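Long-range contacts in Pab-dependent poly(a)-specific ribonuclease subunit PAN2 (Neurospora crassa, PDB 4CZX), which probably shortens mRNA poly(A) tails as the catalytic subunit of the PAN2-PAN3 deadenylase, this chain being its N-terminal WD40 propeller domain: residues T46-A51 and H68-G73; L75-F80 and L114-F119; G89-Y94 and S105-S110; N134-I139 and L150-Q155. All blocks are in the same frame, centred on the assembly; numbering follows the deposited sequence.

The chain forms a seven-bladed beta-propeller, and the four contacts span its first four predicted WD repeats. Contact 1 closes first, bringing the 46-49 turn of one blade against the 68-73 loop that leads to the next. Contact 2 then closes a longer loop by facing the first strands of two successive blades, 77-80 and 114-119. Nested inside that loop, contact 3 pairs the outer strands 93-96 and 102-106 and extends into the following linker. Contact 4 opens after contact 2 has closed and repeats this outer hairpin one blade later. None of the loops cross. Asp-72 links contact 1 to contact 3 through Arg-107.

Contact 1: residues T46-A51 and H68-G73; sequences TQKGFA and HPETDG
The His-68 imidazole meets the backbone of Lys-48 and Gly-49. Lys-48 O lies at its edge, near the ring plane and 3.6 Å from His-68 NE2, whereas Gly-49 CA approaches NE2 obliquely at 3.4 Å, an approach that the missing side chain allows. Gly-73 O is also in the ring plane and accepts a 2.8 Å hydrogen bond from His-68 NE2, which comes from above the Gly-73 carbonyl plane. Asp-72 CB covers one ring face, 3.4 Å above its centre. An alanine in place of His-68 would probably leave Gly-73 O without this donor and open a gap between Gly-49 and Asp-72. Farther out, the side chains of Lys-48 and Glu-70 lie side by side, pointing the same way, and form a salt bridge from Lys-48 NZ to Glu-70 OE1 at 3.1 Å, its hydrogen bond weak; the main partner of NZ is Asp-24. Nearer the backbone, Glu-70 CA makes a CH···O contact of 3.5 Å with Lys-48 O. Thr-46 to Gly-49 form the type I turn joining strands 41-45 and 50-55, and residues 68-73 belong to the linker from strand 60-66 to strand 77-80 of the next propeller blade.

Contact 2: residues L75-F80 and L114-F119; sequences LRQFLF and LRAMSF
The Gln-77 side chain clasps the backbone of Met-117 between the first strands of two successive blades of the WD40 beta-propeller. Strands 77-80 and 114-119 run nearly parallel, 16° apart with axes 7.6 Å from each other, too far for backbone pairing, and side chains fill the space between. In the tightly joined part, Gln-77 acts much like a strand neighbour. Its CG is anti to the backbone N (chi1 -168°) and the chain beyond is extended; the terminal amide accepts from Met-117 N through OE1 at 2.8 Å and donates from NE2 to Met-117 O at 2.8 Å. Both bonds are fairly straight, and the pair fixes the amide's rotation. Next along, Leu-79 reaches tip to tip toward Met-117, with Leu-79 CD1 3.7 Å from Met-117 CG, while the same methyl sits over one face of the Phe-119 ring in a CH-pi contact. Ile-127 of strand 126-131 closes on this apolar group.

Whereas Met-117, gripped by two bonds and apolar packing, is buried, the arginine end is partly exposed, and stacking rather than hydrogen bonding joins the two segments there. The guanidinium of Arg-76 lies flat on that of Arg-115, centres 4.2 Å apart and planes at 17°. Asp-113, salt-bridged to Arg-115 NH2, would probably offset the like charges; Ser-90 OG takes Arg-76 NE, and Trp-132 makes a cation-pi contact with Arg-115. Arg-115 and Ala-116 form a classic beta bulge opposite Ala-130. At the far end of the strands, Phe-119 CZ comes to 3.6 Å from Phe-80 O.

Contact 3: residues G89-Y94 and S105-S110; sequences GSRSVY and SIRHES. With PO4 (phosphate ion), chain D.
Val-93 and Ile-106 form the hydrogen-bonded pair of an antiparallel beta hairpin, strands 93-96 and 102-106, the outer half of a WD40 propeller blade. Two backbone bonds join them: Val-93 N to Ile-106 O at 3.0 Å and Ile-106 N to Val-93 O at 2.9 Å. Tyr-94 and Ser-105 make the adjoining non-hydrogen-bonded pair, in which Ser-105 CB meets the edge of the Tyr-94 ring; beyond, Tyr-94 is edge-to-face with an aromatic side chain on the chain of another protein.

The charged interactions lie past the strand ends. Arg-107 has CG anti to its backbone N (chi1 -165°) and runs extended from there to NE. Its guanidinium approaches a phosphate ion, probably from the crystallisation liquor, edge-on: Arg-107 NE bonds PO4 O3 at 2.8 Å, nearly straight at 168°, and Arg-107 NH2 bonds PO4 O2 at 3.0 Å. Arg-91, bent at chi2 and chi3, adds a bond from NH2 to PO4 O1 at 3.2 Å. The two guanidinium planes are 51° apart, with Arg-107 NH2 over one face of Arg-91, and the phosphate would probably ease their repulsion. Each arginine has a protein partner too, Asp-72 for Arg-107 NH1 and Met-111 O for Arg-91 NE.

A water bridges the loop before strand 93-96 and the linker after strand 102-106, 2.8 Å from Arg-91 O and 2.8 Å from His-108 O, and weakly accepts from Arg-91 NH2. Close by, Ser-92 CB comes to 3.2 Å from Ile-106 O.

Contact 4: residues N134-I139 and L150-Q155; sequences NKMLVI and LPTQDQ
Met-136 and Leu-150 pair across the antiparallel hairpin of strands 135-140 and 145-151, the two outermost strands of a blade in the WD40 propeller. Theirs is a hydrogen-bonded pair, with Leu-150 N reaching Met-136 O at 2.7 Å and Met-136 N bonding back to Leu-150 O. Lys-135 and Pro-151 beside them form a non-hydrogen-bonded pair, where the proline's lack of an N-H costs no bond across the hairpin. Ladder contact continues at Thr-152, whose backbone N donates to Asn-134 O at 2.9 Å.

From CB outward, the Thr-152 side chain reaches Asn-134 and Met-136. Both of these residues are modelled in two conformers, so the contacts with them hold for one conformer and are less certain. In it, Thr-152 CB is 3.9 Å from Met-136 CG; CG2, set between the backbone N and the carbonyl carbon, touches Asn-134 C at 3.6 Å and the same Met-136 CG at 3.7 Å. Asn-134 ND2 also bonds Thr-152 O. OG1, anti to the backbone N (chi1 -178°), donates onward to Asp-154 O, two residues later, at 2.7 Å, in the carbonyl plane and on a lone pair. An alanine at Thr-152 would probably leave Asp-154 O without this donor and open a gap beside Met-136. Farther along the hairpin, Val-138 CG2 packs on Leu-150 CD1 at 3.8 Å.

Contact 1: residues T46-A51 and H68-G73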
# COMPACT_ATOMS: atom_id res chain seq x y z
N THR A 46 -20.90 -12.58 4.27
CA THR A 46 -20.88 -11.34 5.07
C THR A 46 -21.62 -10.20 4.38
O THR A 46 -21.95 -10.27 3.20
CB THR A 46 -19.42 -10.82 5.36
OG1 THR A 46 -18.90 -10.17 4.19
CG2 THR A 46 -18.48 -11.95 5.79
N GLN A 47 -21.82 -9.11 5.12
CA GLN A 47 -22.56 -7.96 4.63
C GLN A 47 -21.80 -7.18 3.56
O GLN A 47 -22.33 -6.20 3.02
CB GLN A 47 -22.92 -7.03 5.81
CG GLN A 47 -23.81 -7.68 6.88
CD GLN A 47 -25.17 -8.05 6.33
OE1 GLN A 47 -25.65 -7.42 5.38
NE2 GLN A 47 -25.79 -9.09 6.90
N LYS A 48 -20.55 -7.57 3.28
CA LYS A 48 -19.75 -6.91 2.25
C LYS A 48 -19.28 -7.91 1.19
O LYS A 48 -18.41 -7.61 0.37
CB LYS A 48 -18.54 -6.19 2.87
CG LYS A 48 -18.92 -4.94 3.69
CD LYS A 48 -17.80 -4.56 4.66
CE LYS A 48 -16.58 -3.99 3.93
NZ LYS A 48 -15.30 -4.15 4.70
N GLY A 49 -19.84 -9.10 1.22
CA GLY A 49 -19.55 -10.06 0.16
C GLY A 49 -18.40 -11.03 0.38
O GLY A 49 -17.96 -11.69 -0.57
N PHE A 50 -17.90 -11.16 1.60
CA PHE A 50 -16.96 -12.26 1.84
C PHE A 50 -17.73 -13.59 1.93
O PHE A 50 -18.80 -13.65 2.54
CB PHE A 50 -16.15 -12.05 3.13
CG PHE A 50 -14.67 -12.02 2.90
CD1 PHE A 50 -13.95 -13.20 2.77
CD2 PHE A 50 -14.00 -10.82 2.82
CE1 PHE A 50 -12.57 -13.17 2.55
CE2 PHE A 50 -12.62 -10.77 2.60
CZ PHE A 50 -11.91 -11.95 2.47
N ALA A 51 -17.16 -14.62 1.31
CA ALA A 51 -17.66 -15.98 1.44
C ALA A 51 -16.67 -16.78 2.26
O ALA A 51 -15.47 -16.78 1.95
CB ALA A 51 -17.85 -16.63 0.07
N HIS A 68 -17.37 -10.16 -4.58
CA HIS A 68 -17.66 -8.97 -5.38
C HIS A 68 -17.03 -7.75 -4.69
O HIS A 68 -16.58 -7.87 -3.55
CB HIS A 68 -19.19 -8.79 -5.59
CG HIS A 68 -19.98 -8.57 -4.34
ND1 HIS A 68 -21.35 -8.73 -4.31
CD2 HIS A 68 -19.62 -8.19 -3.09
CE1 HIS A 68 -21.79 -8.48 -3.09
NE2 HIS A 68 -20.76 -8.13 -2.33
N PRO A 69 -16.97 -6.59 -5.37
CA PRO A 69 -16.43 -5.39 -4.69
C PRO A 69 -17.19 -5.11 -3.40
O PRO A 69 -18.41 -5.25 -3.38
CB PRO A 69 -16.66 -4.27 -5.71
CG PRO A 69 -16.74 -4.96 -7.03
CD PRO A 69 -17.35 -6.30 -6.77
N GLU A 70 -16.48 -4.74 -2.33
CA GLU A 70 -17.14 -4.66 -1.02
C GLU A 70 -18.24 -3.59 -0.97
O GLU A 70 -19.15 -3.68 -0.15
CB GLU A 70 -16.13 -4.41 0.09
CG GLU A 70 -15.43 -3.08 0.05
CD GLU A 70 -14.12 -3.11 0.81
OE1 GLU A 70 -14.15 -3.14 2.06
OE2 GLU A 70 -13.06 -3.15 0.16
N THR A 71 -18.17 -2.60 -1.86
CA THR A 71 -19.23 -1.60 -1.99
C THR A 71 -20.54 -2.16 -2.56
O THR A 71 -21.59 -1.51 -2.49
CB THR A 71 -18.75 -0.43 -2.86
OG1 THR A 71 -18.16 -0.94 -4.07
CG2 THR A 71 -17.72 0.37 -2.11
N ASP A 72 -20.50 -3.37 -3.10
CA ASP A 72 -21.70 -4.03 -3.61
C ASP A 72 -22.62 -4.50 -2.49
O ASP A 72 -23.79 -4.78 -2.73
CB ASP A 72 -21.34 -5.24 -4.49
CG ASP A 72 -20.95 -4.84 -5.90
OD1 ASP A 72 -20.82 -3.63 -6.19
OD2 ASP A 72 -20.78 -5.75 -6.73
N GLY A 73 -22.09 -4.62 -1.28
CA GLY A 73 -22.93 -5.00 -0.15
C GLY A 73 -22.97 -6.49 0.15
O GLY A 73 -21.98 -7.20 -0.04

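Contact 2: residues L75-F80 and L114-F119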
# COMPACT_ATOMS: atom_id res chain seq x y z
N LEU A 75 -23.53 -10.56 0.59
CA LEU A 75 -23.60 -11.78 -0.20
C LEU A 75 -25.04 -12.26 -0.03
O LEU A 75 -25.46 -12.53 1.09
CB LEU A 75 -22.58 -12.82 0.29
CG LEU A 75 -22.06 -13.82 -0.75
CD1 LEU A 75 -20.96 -14.71 -0.15
CD2 LEU A 75 -23.20 -14.67 -1.29
N ARG A 76 -25.79 -12.31 -1.12
CA ARG A 76 -27.24 -12.52 -1.01
C ARG A 76 -27.66 -13.98 -0.96
O ARG A 76 -28.63 -14.33 -0.26
CB ARG A 76 -27.95 -11.84 -2.18
CG ARG A 76 -27.62 -10.36 -2.32
CD ARG A 76 -28.81 -9.54 -2.02
NE ARG A 76 -28.56 -8.11 -2.01
CZ ARG A 76 -28.99 -7.31 -1.04
NH1 ARG A 76 -29.67 -7.82 -0.03
NH2 ARG A 76 -28.73 -6.01 -1.08
N GLN A 77 -26.96 -14.83 -1.70
CA GLN A 77 -27.34 -16.25 -1.83
C GLN A 77 -26.21 -17.08 -2.44
O GLN A 77 -25.39 -16.55 -3.22
CB GLN A 77 -28.61 -16.39 -2.69
CG GLN A 77 -29.28 -17.79 -2.66
CD GLN A 77 -30.31 -17.96 -3.78
OE1 GLN A 77 -30.89 -16.98 -4.25
NE2 GLN A 77 -30.49 -19.19 -4.24
N PHE A 78 -26.17 -18.36 -2.07
CA PHE A 78 -25.30 -19.37 -2.68
C PHE A 78 -26.13 -20.33 -3.54
O PHE A 78 -27.31 -20.58 -3.25
CB PHE A 78 -24.58 -20.20 -1.62
CG PHE A 78 -23.73 -19.42 -0.67
CD1 PHE A 78 -22.45 -19.02 -1.01
CD2 PHE A 78 -24.19 -19.15 0.62
CE1 PHE A 78 -21.65 -18.32 -0.10
CE2 PHE A 78 -23.41 -18.45 1.53
CZ PHE A 78 -22.13 -18.03 1.17
N LEU A 79 -25.51 -20.87 -4.58
CA LEU A 79 -26.01 -22.09 -5.23
C LEU A 79 -24.82 -23.00 -5.52
O LEU A 79 -23.70 -22.52 -5.66
CB LEU A 79 -26.76 -21.80 -6.53
CG LEU A 79 -28.20 -21.27 -6.49
CD1 LEU A 79 -28.69 -21.07 -7.91
CD2 LEU A 79 -29.13 -22.21 -5.72
N PHE A 80 -25.09 -24.30 -5.62
CA PHE A 80 -24.03 -25.29 -5.73
C PHE A 80 -24.18 -26.21 -6.93
O PHE A 80 -25.27 -26.77 -7.16
CB PHE A 80 -23.97 -26.13 -4.45
CG PHE A 80 -23.84 -25.30 -3.22
CD1 PHE A 80 -22.60 -24.79 -2.85
CD2 PHE A 80 -24.96 -24.99 -2.46
CE1 PHE A 80 -22.48 -23.98 -1.72
CE2 PHE A 80 -24.84 -24.20 -1.33
CZ PHE A 80 -23.60 -23.70 -0.96
N LEU A 114 -30.03 -7.32 -7.58
CA LEU A 114 -30.35 -8.75 -7.55
C LEU A 114 -30.51 -9.24 -6.12
O LEU A 114 -29.77 -8.80 -5.24
CB LEU A 114 -29.24 -9.56 -8.23
CG LEU A 114 -28.92 -9.24 -9.68
CD1 LEU A 114 -27.78 -10.14 -10.14
CD2 LEU A 114 -30.14 -9.46 -10.55
N ARG A 115 -31.44 -10.16 -5.90
CA ARG A 115 -31.71 -10.68 -4.55
C ARG A 115 -31.79 -12.20 -4.48
O ARG A 115 -31.69 -12.79 -3.40
CB ARG A 115 -33.03 -10.11 -4.02
CG ARG A 115 -33.03 -8.59 -3.83
CD ARG A 115 -32.01 -8.14 -2.79
NE ARG A 115 -32.05 -6.68 -2.64
CZ ARG A 115 -32.86 -6.03 -1.81
NH1 ARG A 115 -33.70 -6.70 -1.02
NH2 ARG A 115 -32.84 -4.70 -1.75
N ALA A 116 -31.99 -12.83 -5.64
CA ALA A 116 -32.34 -14.23 -5.66
C ALA A 116 -31.95 -14.91 -6.95
O ALA A 116 -31.95 -14.30 -8.03
CB ALA A 116 -33.86 -14.40 -5.43
N MET A 117 -31.66 -16.18 -6.85
CA MET A 117 -31.52 -16.99 -8.05
C MET A 117 -31.88 -18.43 -7.82
O MET A 117 -31.89 -18.92 -6.68
CB MET A 117 -30.12 -16.89 -8.57
CG MET A 117 -29.18 -17.39 -7.61
SD MET A 117 -27.63 -17.24 -8.45
CE MET A 117 -26.74 -17.66 -7.07
N SER A 118 -32.15 -19.12 -8.91
CA SER A 118 -32.56 -20.52 -8.86
C SER A 118 -32.14 -21.24 -10.12
O SER A 118 -31.83 -20.61 -11.13
CB SER A 118 -34.08 -20.63 -8.69
OG SER A 118 -34.74 -20.29 -9.89
N PHE A 119 -32.15 -22.56 -10.07
CA PHE A 119 -32.03 -23.33 -11.29
C PHE A 119 -33.34 -23.25 -12.06
O PHE A 119 -34.32 -22.65 -11.58
CB PHE A 119 -31.63 -24.77 -10.96
CG PHE A 119 -30.30 -24.87 -10.27
CD1 PHE A 119 -29.14 -24.58 -10.96
CD2 PHE A 119 -30.21 -25.21 -8.93
CE1 PHE A 119 -27.90 -24.63 -10.34
CE2 PHE A 119 -28.98 -25.27 -8.29
CZ PHE A 119 -27.82 -24.99 -9.01

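Contact 3: residues G89-Y94 and S105-S110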
# COMPACT_ATOMS: atom_id res chain seq x y z
N GLY A 89 -24.59 -11.33 -5.65
CA GLY A 89 -24.61 -10.03 -5.00
C GLY A 89 -25.59 -9.16 -5.75
O GLY A 89 -26.10 -9.56 -6.80
N SER A 90 -25.87 -7.96 -5.23
CA SER A 90 -26.83 -7.07 -5.87
C SER A 90 -26.45 -6.67 -7.29
O SER A 90 -27.34 -6.39 -8.10
CB SER A 90 -27.01 -5.80 -5.03
OG SER A 90 -27.92 -6.07 -3.98
N ARG A 91 -25.15 -6.63 -7.59
CA ARG A 91 -24.68 -6.07 -8.86
C ARG A 91 -24.03 -7.11 -9.78
O ARG A 91 -23.61 -6.78 -10.90
CB ARG A 91 -23.66 -4.94 -8.60
CG ARG A 91 -24.21 -3.78 -7.75
CD ARG A 91 -25.34 -3.05 -8.47
NE ARG A 91 -24.98 -2.79 -9.86
CZ ARG A 91 -24.22 -1.78 -10.26
NH1 ARG A 91 -23.75 -0.90 -9.38
NH2 ARG A 91 -23.92 -1.64 -11.55
N SER A 92 -23.94 -8.35 -9.33
CA SER A 92 -23.17 -9.33 -10.08
C SER A 92 -23.42 -10.76 -9.63
O SER A 92 -23.97 -11.00 -8.55
CB SER A 92 -21.67 -9.03 -9.96
OG SER A 92 -21.23 -9.27 -8.63
N VAL A 93 -22.98 -11.70 -10.47
CA VAL A 93 -23.03 -13.11 -10.15
C VAL A 93 -21.61 -13.63 -10.35
O VAL A 93 -20.97 -13.29 -11.34
CB VAL A 93 -24.03 -13.88 -11.03
CG1 VAL A 93 -24.12 -15.34 -10.61
CG2 VAL A 93 -25.41 -13.22 -10.98
N TYR A 94 -21.14 -14.43 -9.41
CA TYR A 94 -19.76 -14.90 -9.42
C TYR A 94 -19.74 -16.41 -9.26
O TYR A 94 -20.53 -16.96 -8.51
CB TYR A 94 -18.97 -14.24 -8.28
CG TYR A 94 -17.50 -14.62 -8.23
CD1 TYR A 94 -16.64 -14.26 -9.26
CD2 TYR A 94 -16.98 -15.30 -7.14
CE1 TYR A 94 -15.28 -14.58 -9.22
CE2 TYR A 94 -15.61 -15.62 -7.08
CZ TYR A 94 -14.78 -15.27 -8.13
OH TYR A 94 -13.43 -15.60 -8.08
N SER A 105 -17.19 -14.48 -14.02
CA SER A 105 -17.67 -13.27 -13.37
C SER A 105 -18.62 -12.55 -14.32
O SER A 105 -18.27 -12.27 -15.46
CB SER A 105 -16.50 -12.36 -12.98
OG SER A 105 -16.95 -11.18 -12.32
N ILE A 106 -19.84 -12.29 -13.86
CA ILE A 106 -20.81 -11.61 -14.69
C ILE A 106 -21.29 -10.35 -13.97
O ILE A 106 -21.83 -10.41 -12.87
CB ILE A 106 -22.01 -12.53 -15.04
CG1 ILE A 106 -21.53 -13.78 -15.79
CG2 ILE A 106 -23.03 -11.77 -15.87
CD1 ILE A 106 -22.63 -14.78 -16.11
N ARG A 107 -21.04 -9.20 -14.59
CA ARG A 107 -21.45 -7.92 -14.02
C ARG A 107 -22.20 -7.17 -15.11
O ARG A 107 -21.64 -6.31 -15.79
CB ARG A 107 -20.24 -7.13 -13.52
CG ARG A 107 -20.61 -5.97 -12.58
CD ARG A 107 -19.40 -5.18 -12.08
NE ARG A 107 -19.85 -4.13 -11.16
CZ ARG A 107 -20.05 -4.31 -9.86
NH1 ARG A 107 -19.81 -5.49 -9.29
NH2 ARG A 107 -20.50 -3.31 -9.11
N HIS A 108 -23.47 -7.54 -15.27
CA HIS A 108 -24.32 -7.06 -16.36
C HIS A 108 -25.00 -5.75 -15.95
O HIS A 108 -25.31 -5.55 -14.77
CB HIS A 108 -25.35 -8.15 -16.69
CG HIS A 108 -26.14 -7.91 -17.94
ND1 HIS A 108 -27.25 -7.08 -17.97
CD2 HIS A 108 -26.02 -8.43 -19.18
CE1 HIS A 108 -27.76 -7.08 -19.19
NE2 HIS A 108 -27.04 -7.89 -19.94
N GLU A 109 -25.22 -4.85 -16.91
CA GLU A 109 -25.86 -3.56 -16.65
C GLU A 109 -27.24 -3.68 -16.03
O GLU A 109 -27.67 -2.80 -15.29
CB GLU A 109 -25.96 -2.73 -17.93
CG GLU A 109 -24.63 -2.22 -18.44
CD GLU A 109 -24.78 -1.32 -19.66
OE1 GLU A 109 -25.93 -0.93 -19.98
OE2 GLU A 109 -23.75 -1.02 -20.31
N SER A 110 -27.95 -4.76 -16.33
CA SER A 110 -29.30 -4.95 -15.81
C SER A 110 -29.30 -5.55 -14.41
O SER A 110 -30.35 -5.79 -13.82
CB SER A 110 -30.13 -5.82 -16.75
OG SER A 110 -30.34 -5.17 -18.00
P PO4 D . -20.18 -0.38 -11.82
O1 PO4 D . -21.45 0.32 -12.25
O2 PO4 D . -20.19 -0.54 -10.32
O3 PO4 D . -20.09 -1.73 -12.49
O4 PO4 D . -18.98 0.44 -12.24
O HOH W 1 -23.90 -4.52 -12.56

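Contact 4: residues N134-I139 and L150-Q155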
# COMPACT_ATOMS: atom_id res chain seq x y z
N ASN A 134 -37.00 -4.58 -12.26
CA ASN A 134 -38.03 -5.09 -13.16
C ASN A 134 -37.46 -5.85 -14.36
O ASN A 134 -38.14 -6.04 -15.37
CB ASN A 134 -38.93 -3.94 -13.60
CG ASN A 134 -39.72 -3.36 -12.44
OD1 ASN A 134 -39.50 -2.22 -12.04
ND2 ASN A 134 -40.63 -4.15 -11.89
N LYS A 135 -36.22 -6.31 -14.21
CA LYS A 135 -35.62 -7.21 -15.18
C LYS A 135 -35.19 -8.50 -14.49
O LYS A 135 -34.83 -8.48 -13.31
CB LYS A 135 -34.40 -6.58 -15.86
CG LYS A 135 -34.71 -5.79 -17.12
CD LYS A 135 -34.89 -4.32 -16.82
CE LYS A 135 -34.59 -3.46 -18.04
NZ LYS A 135 -33.12 -3.37 -18.32
N MET A 136 -35.25 -9.60 -15.23
CA MET A 136 -34.63 -10.86 -14.80
C MET A 136 -33.62 -11.29 -15.85
O MET A 136 -33.74 -10.91 -17.02
CB MET A 136 -35.67 -11.96 -14.59
CG MET A 136 -36.80 -11.59 -13.65
SD MET A 136 -37.85 -13.02 -13.26
CE MET A 136 -38.56 -13.36 -14.87
N LEU A 137 -32.62 -12.07 -15.44
CA LEU A 137 -31.62 -12.55 -16.39
C LEU A 137 -31.48 -14.06 -16.30
O LEU A 137 -31.52 -14.63 -15.21
CB LEU A 137 -30.26 -11.89 -16.14
CG LEU A 137 -30.20 -10.37 -16.27
CD1 LEU A 137 -30.27 -9.72 -14.90
CD2 LEU A 137 -28.95 -9.96 -17.03
N VAL A 138 -31.32 -14.68 -17.46
CA VAL A 138 -31.06 -16.10 -17.55
C VAL A 138 -29.56 -16.29 -17.86
O VAL A 138 -29.04 -15.69 -18.80
CB VAL A 138 -31.93 -16.77 -18.62
CG1 VAL A 138 -31.72 -18.26 -18.60
CG2 VAL A 138 -33.41 -16.44 -18.39
N ILE A 139 -28.88 -17.11 -17.07
CA ILE A 139 -27.44 -17.32 -17.21
C ILE A 139 -27.09 -18.78 -17.53
O ILE A 139 -27.55 -19.69 -16.84
CB ILE A 139 -26.68 -16.88 -15.93
CG1 ILE A 139 -26.73 -15.35 -15.79
CG2 ILE A 139 -25.24 -17.37 -15.94
CD1 ILE A 139 -26.32 -14.82 -14.41
N LEU A 150 -35.25 -10.85 -19.28
CA LEU A 150 -36.71 -10.88 -19.23
C LEU A 150 -37.30 -9.75 -18.39
O LEU A 150 -36.77 -9.41 -17.34
CB LEU A 150 -37.19 -12.22 -18.67
CG LEU A 150 -36.63 -13.46 -19.37
CD1 LEU A 150 -36.73 -14.67 -18.47
CD2 LEU A 150 -37.38 -13.68 -20.67
N PRO A 151 -38.42 -9.18 -18.86
CA PRO A 151 -39.15 -8.21 -18.05
C PRO A 151 -39.89 -8.91 -16.93
O PRO A 151 -40.31 -10.06 -17.10
CB PRO A 151 -40.13 -7.59 -19.05
CG PRO A 151 -40.40 -8.70 -20.00
CD PRO A 151 -39.09 -9.44 -20.14
N THR A 152 -40.04 -8.25 -15.79
CA THR A 152 -40.93 -8.77 -14.76
C THR A 152 -41.68 -7.62 -14.10
O THR A 152 -41.12 -6.54 -13.86
CB THR A 152 -40.16 -9.59 -13.70
OG1 THR A 152 -41.09 -10.10 -12.74
CG2 THR A 152 -39.12 -8.75 -13.00
N GLN A 153 -42.96 -7.84 -13.82
CA GLN A 153 -43.75 -6.84 -13.13
C GLN A 153 -43.58 -6.99 -11.63
O GLN A 153 -43.59 -6.00 -10.89
CB GLN A 153 -45.22 -6.97 -13.51
CG GLN A 153 -45.51 -6.55 -14.94
CD GLN A 153 -46.91 -6.00 -15.11
OE1 GLN A 153 -47.90 -6.71 -14.91
NE2 GLN A 153 -47.00 -4.73 -15.47
N ASP A 154 -43.39 -8.23 -11.19
CA ASP A 154 -43.19 -8.51 -9.78
C ASP A 154 -41.70 -8.58 -9.45
O ASP A 154 -40.91 -9.13 -10.22
CB ASP A 154 -43.88 -9.83 -9.39
CG ASP A 154 -45.40 -9.74 -9.48
OD1 ASP A 154 -45.97 -8.75 -8.98
OD2 ASP A 154 -46.02 -10.65 -10.06
N GLN A 155 -41.32 -8.01 -8.31
CA GLN A 155 -39.94 -8.04 -7.86
C GLN A 155 -39.78 -9.14 -6.82
O GLN A 155 -40.70 -9.39 -6.03
CB GLN A 155 -39.52 -6.68 -7.30
CG GLN A 155 -39.64 -5.57 -8.34
CD GLN A 155 -39.16 -4.24 -7.82
OE1 GLN A 155 -38.82 -4.11 -6.64
NE2 GLN A 155 -39.12 -3.23 -8.69